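Local coordinates for uncharacterized protein lp_2664 (Lactobacillus plantarum WCFS1, PDB 2PJQ) that is of unknown function but carries an HD domain and is probably related to the metal-dependent phosphohydrolases that share this fold, at residues Glu150-Arg160 against Pro172-Glu181. Numbering follows the deposited sequence.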
loop_
_atom_site.group_PDB
_atom_site.type_symbol
_atom_site.label_atom_id
_atom_site.label_comp_id
_atom_site.label_asym_id
_atom_site.label_seq_id
_atom_site.Cartn_x
_atom_site.Cartn_y
_atom_site.Cartn_z
ATOM N N GLU B 150 1.499 8.924 -4.702
ATOM C CA GLU B 150 2.933 8.821 -4.929
ATOM C C GLU B 150 3.251 7.710 -5.920
ATOM O O GLU B 150 2.407 6.879 -6.222
ATOM C CB GLU B 150 3.597 8.510 -3.598
ATOM C CG GLU B 150 4.961 9.094 -3.357
ATOM C CD GLU B 150 5.468 8.698 -1.987
ATOM O OE1 GLU B 150 5.796 7.503 -1.811
ATOM O OE2 GLU B 150 5.516 9.569 -1.085
ATOM N N LYS B 151 4.481 7.691 -6.412
ATOM C CA LYS B 151 4.918 6.667 -7.354
ATOM C C LYS B 151 5.533 5.476 -6.589
ATOM O O LYS B 151 6.263 5.660 -5.608
ATOM C CB LYS B 151 5.940 7.281 -8.304
ATOM C CG LYS B 151 6.251 6.461 -9.541
ATOM C CD LYS B 151 7.258 7.199 -10.409
ATOM C CE LYS B 151 6.732 8.570 -10.824
ATOM N NZ LYS B 151 7.797 9.394 -11.458
ATOM N N ILE B 152 5.263 4.255 -7.035
ATOM C CA ILE B 152 5.786 3.097 -6.324
ATOM C C ILE B 152 7.262 2.830 -6.546
ATOM O O ILE B 152 7.968 2.455 -5.615
ATOM C CB ILE B 152 5.022 1.796 -6.686
ATOM C CG1 ILE B 152 3.516 2.019 -6.578
ATOM C CG2 ILE B 152 5.416 0.674 -5.721
ATOM C CD1 ILE B 152 2.685 0.859 -7.088
ATOM N N TYR B 153 7.726 3.024 -7.773
ATOM C CA TYR B 153 9.115 2.757 -8.115
ATOM C C TYR B 153 9.450 3.386 -9.457
ATOM O O TYR B 153 8.560 3.633 -10.263
ATOM C CB TYR B 153 9.318 1.250 -8.192
ATOM C CG TYR B 153 10.711 0.806 -8.548
ATOM C CD1 TYR B 153 11.791 1.119 -7.730
ATOM C CD2 TYR B 153 10.941 0.029 -9.679
ATOM C CE1 TYR B 153 13.065 0.664 -8.022
ATOM C CE2 TYR B 153 12.211 -0.432 -9.984
ATOM C CZ TYR B 153 13.272 -0.112 -9.148
ATOM O OH TYR B 153 14.534 -0.584 -9.436
ATOM N N ASP B 154 10.733 3.638 -9.701
ATOM C CA ASP B 154 11.184 4.244 -10.958
ATOM C C ASP B 154 12.681 3.959 -11.058
ATOM O O ASP B 154 13.489 4.751 -10.585
ATOM C CB ASP B 154 10.943 5.765 -10.917
ATOM C CG ASP B 154 10.913 6.413 -12.310
ATOM O OD1 ASP B 154 11.737 6.045 -13.176
ATOM O OD2 ASP B 154 10.070 7.316 -12.529
ATOM N N PRO B 155 13.074 2.827 -11.668
ATOM C CA PRO B 155 14.506 2.510 -11.780
ATOM C C PRO B 155 15.380 3.697 -12.165
ATOM O O PRO B 155 16.562 3.752 -11.823
ATOM C CB PRO B 155 14.541 1.381 -12.817
ATOM C CG PRO B 155 13.233 1.493 -13.534
ATOM C CD PRO B 155 12.275 1.868 -12.443
ATOM N N ALA B 156 14.775 4.649 -12.864
ATOM C CA ALA B 156 15.463 5.845 -13.315
ATOM C C ALA B 156 15.777 6.721 -12.114
ATOM O O ALA B 156 16.844 7.329 -12.027
ATOM C CB ALA B 156 14.587 6.594 -14.300
ATOM N N ILE B 157 14.830 6.781 -11.187
ATOM C CA ILE B 157 14.996 7.566 -9.978
ATOM C C ILE B 157 15.655 6.690 -8.926
ATOM O O ILE B 157 15.171 5.601 -8.621
ATOM C CB ILE B 157 13.652 8.034 -9.437
ATOM C CG1 ILE B 157 12.817 8.606 -10.578
ATOM C CG2 ILE B 157 13.867 9.062 -8.347
ATOM C CD1 ILE B 157 11.440 9.079 -10.162
ATOM N N ALA B 158 16.767 7.159 -8.380
ATOM C CA ALA B 158 17.464 6.395 -7.362
ATOM C C ALA B 158 17.318 7.111 -6.034
ATOM O O ALA B 158 17.166 8.331 -5.987
ATOM C CB ALA B 158 18.940 6.233 -7.725
ATOM N N PRO B 159 17.353 6.353 -4.934
ATOM C CA PRO B 159 17.222 6.885 -3.577
ATOM C C PRO B 159 18.202 7.986 -3.206
ATOM O O PRO B 159 19.418 7.810 -3.308
ATOM C CB PRO B 159 17.371 5.640 -2.702
ATOM C CG PRO B 159 18.151 4.690 -3.563
ATOM C CD PRO B 159 17.543 4.894 -4.908
ATOM N N ARG B 160 17.649 9.122 -2.779
ATOM C CA ARG B 160 18.438 10.272 -2.368
ATOM C C ARG B 160 19.387 9.800 -1.282
ATOM O O ARG B 160 19.206 8.720 -0.729
ATOM C CB ARG B 160 17.531 11.375 -1.824
ATOM C CG ARG B 160 16.571 11.948 -2.854
ATOM C CD ARG B 160 15.117 11.658 -2.516
ATOM N NE ARG B 160 14.439 12.829 -1.972
ATOM C CZ ARG B 160 13.179 12.832 -1.542
ATOM N NH1 ARG B 160 12.453 11.720 -1.588
ATOM N NH2 ARG B 160 12.645 13.943 -1.060
ATOM N N PRO B 172 8.609 14.741 -3.240
ATOM C CA PRO B 172 8.137 13.354 -3.170
ATOM C C PRO B 172 9.075 12.360 -3.850
ATOM O O PRO B 172 9.590 12.626 -4.940
ATOM C CB PRO B 172 6.780 13.413 -3.872
ATOM C CG PRO B 172 6.348 14.833 -3.664
ATOM C CD PRO B 172 7.622 15.579 -3.936
ATOM N N GLY B 173 9.294 11.222 -3.202
ATOM C CA GLY B 173 10.156 10.207 -3.775
ATOM C C GLY B 173 9.310 9.029 -4.194
ATOM O O GLY B 173 8.095 9.155 -4.309
ATOM N N THR B 174 9.929 7.884 -4.438
ATOM C CA THR B 174 9.148 6.713 -4.809
ATOM C C THR B 174 8.930 5.879 -3.544
ATOM O O THR B 174 9.679 5.995 -2.571
ATOM C CB THR B 174 9.866 5.868 -5.867
ATOM O OG1 THR B 174 10.991 5.209 -5.276
ATOM C CG2 THR B 174 10.349 6.749 -6.998
ATOM N N ALA B 175 7.899 5.047 -3.557
ATOM C CA ALA B 175 7.585 4.223 -2.405
ATOM C C ALA B 175 8.753 3.341 -2.012
ATOM O O ALA B 175 9.105 3.250 -0.839
ATOM C CB ALA B 175 6.382 3.378 -2.707
ATOM N N ILE B 176 9.350 2.672 -2.988
ATOM C CA ILE B 176 10.476 1.804 -2.694
ATOM C C ILE B 176 11.619 2.611 -2.090
ATOM O O ILE B 176 12.187 2.216 -1.074
ATOM C CB ILE B 176 10.988 1.080 -3.965
ATOM C CG1 ILE B 176 9.921 0.118 -4.498
ATOM C CG2 ILE B 176 12.263 0.302 -3.644
ATOM C CD1 ILE B 176 9.698 -1.119 -3.634
ATOM N N ASN B 177 11.952 3.747 -2.698
ATOM C CA ASN B 177 13.045 4.573 -2.199
ATOM C C ASN B 177 12.922 4.912 -0.709
ATOM O O ASN B 177 13.919 5.206 -0.035
ATOM C CB ASN B 177 13.153 5.873 -3.006
ATOM C CG ASN B 177 13.646 5.655 -4.435
ATOM O OD1 ASN B 177 14.272 4.639 -4.760
ATOM N ND2 ASN B 177 13.382 6.631 -5.291
ATOM N N HIS B 178 11.698 4.865 -0.190
ATOM C CA HIS B 178 11.468 5.174 1.210
ATOM C C HIS B 178 12.133 4.162 2.132
ATOM O O HIS B 178 12.604 4.521 3.207
ATOM C CB HIS B 178 9.968 5.254 1.503
ATOM C CG HIS B 178 9.651 6.026 2.743
ATOM N ND1 HIS B 178 10.294 7.205 3.062
ATOM C CD2 HIS B 178 8.787 5.783 3.755
ATOM C CE1 HIS B 178 9.842 7.651 4.219
ATOM N NE2 HIS B 178 8.927 6.807 4.662
ATOM N N PHE B 179 12.169 2.896 1.725
ATOM C CA PHE B 179 12.817 1.884 2.551
ATOM C C PHE B 179 14.296 2.232 2.585
ATOM O O PHE B 179 14.885 2.357 3.650
ATOM C CB PHE B 179 12.617 0.473 1.984
ATOM C CG PHE B 179 11.202 -0.008 2.048
ATOM C CD1 PHE B 179 10.258 0.446 1.143
ATOM C CD2 PHE B 179 10.794 -0.866 3.047
ATOM C CE1 PHE B 179 8.922 0.049 1.234
ATOM C CE2 PHE B 179 9.457 -1.265 3.145
ATOM C CZ PHE B 179 8.526 -0.803 2.236
ATOM N N TYR B 180 14.882 2.418 1.409
ATOM C CA TYR B 180 16.292 2.761 1.316
ATOM C C TYR B 180 16.589 4.057 2.041
ATOM O O TYR B 180 17.515 4.122 2.848
ATOM C CB TYR B 180 16.718 2.895 -0.150
ATOM C CG TYR B 180 16.893 1.571 -0.861
ATOM C CD1 TYR B 180 17.813 0.631 -0.399
ATOM C CD2 TYR B 180 16.105 1.237 -1.972
ATOM C CE1 TYR B 180 17.942 -0.613 -1.015
ATOM C CE2 TYR B 180 16.228 -0.007 -2.597
ATOM C CZ TYR B 180 17.143 -0.926 -2.107
ATOM O OH TYR B 180 17.223 -2.179 -2.664
ATOM N N GLU B 181 15.791 5.079 1.748
ATOM C CA GLU B 181 15.949 6.412 2.330
ATOM C C GLU B 181 15.646 6.554 3.818
ATOM O O GLU B 181 16.203 7.432 4.489
ATOM C CB GLU B 181 15.070 7.410 1.570
ATOM C CG GLU B 181 15.510 7.649 0.149
ATOM C CD GLU B 181 14.554 8.527 -0.622
ATOM O OE1 GLU B 181 14.027 9.505 -0.047
ATOM O OE2 GLU B 181 14.343 8.250 -1.819
#
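R160 and E181 meet through differently shaped chains: the arginine is bent at chi2 (115°) and chi3 (104°), which brings its guanidinium beside E181 and the P172-G173 backbone, whereas the glutamate runs extended beyond CG. R160 NH1 forms a salt bridge with E181 OE1 at 3.1 Å, the guanidinium and carboxylate planes standing nearly perpendicular, 81° apart, so the two groups do not pair as a flat, two-pronged bridge. R160 NH1 also comes within 3.5 Å of G173 CA, and NH2 makes a weak hydrogen bond to the carbonyl of Q171. With an alanine in place of E181, the R160 guanidinium would probably be left without its charged mate, and less firmly held by the weak bond to Q171 that remains.

At the other end of the loop, the first turn of helix 175-183 is met by two consecutive carbonyls. A175 N donates to K151 O (2.7 Å) and I176 N to I152 O (3.0 Å). These amides belong to the helix start, where no preceding turn supplies acceptors. Between the polar ends, Y153 crosses I176, with Y153 CD1 3.8 Å from I176 CB, and its ring packs edge-to-face with W217 of helix 204-219. P159 CB lies 3.8 Å from Y180 CB, the two side chains side by side, while P159 CD abuts N177 OD1. On the neighbouring subunit, Y143 OH hydrogen-bonds E150 O, placing the loop's beginning at the dimer contact.

The loop thus follows the helix from its first turn to E181. The carbonyls of K151 and I152 satisfy amides that the helix itself cannot, while the one-point R160-E181 bridge ties the loop's far end by charge rather than by a planar two-bond pairing.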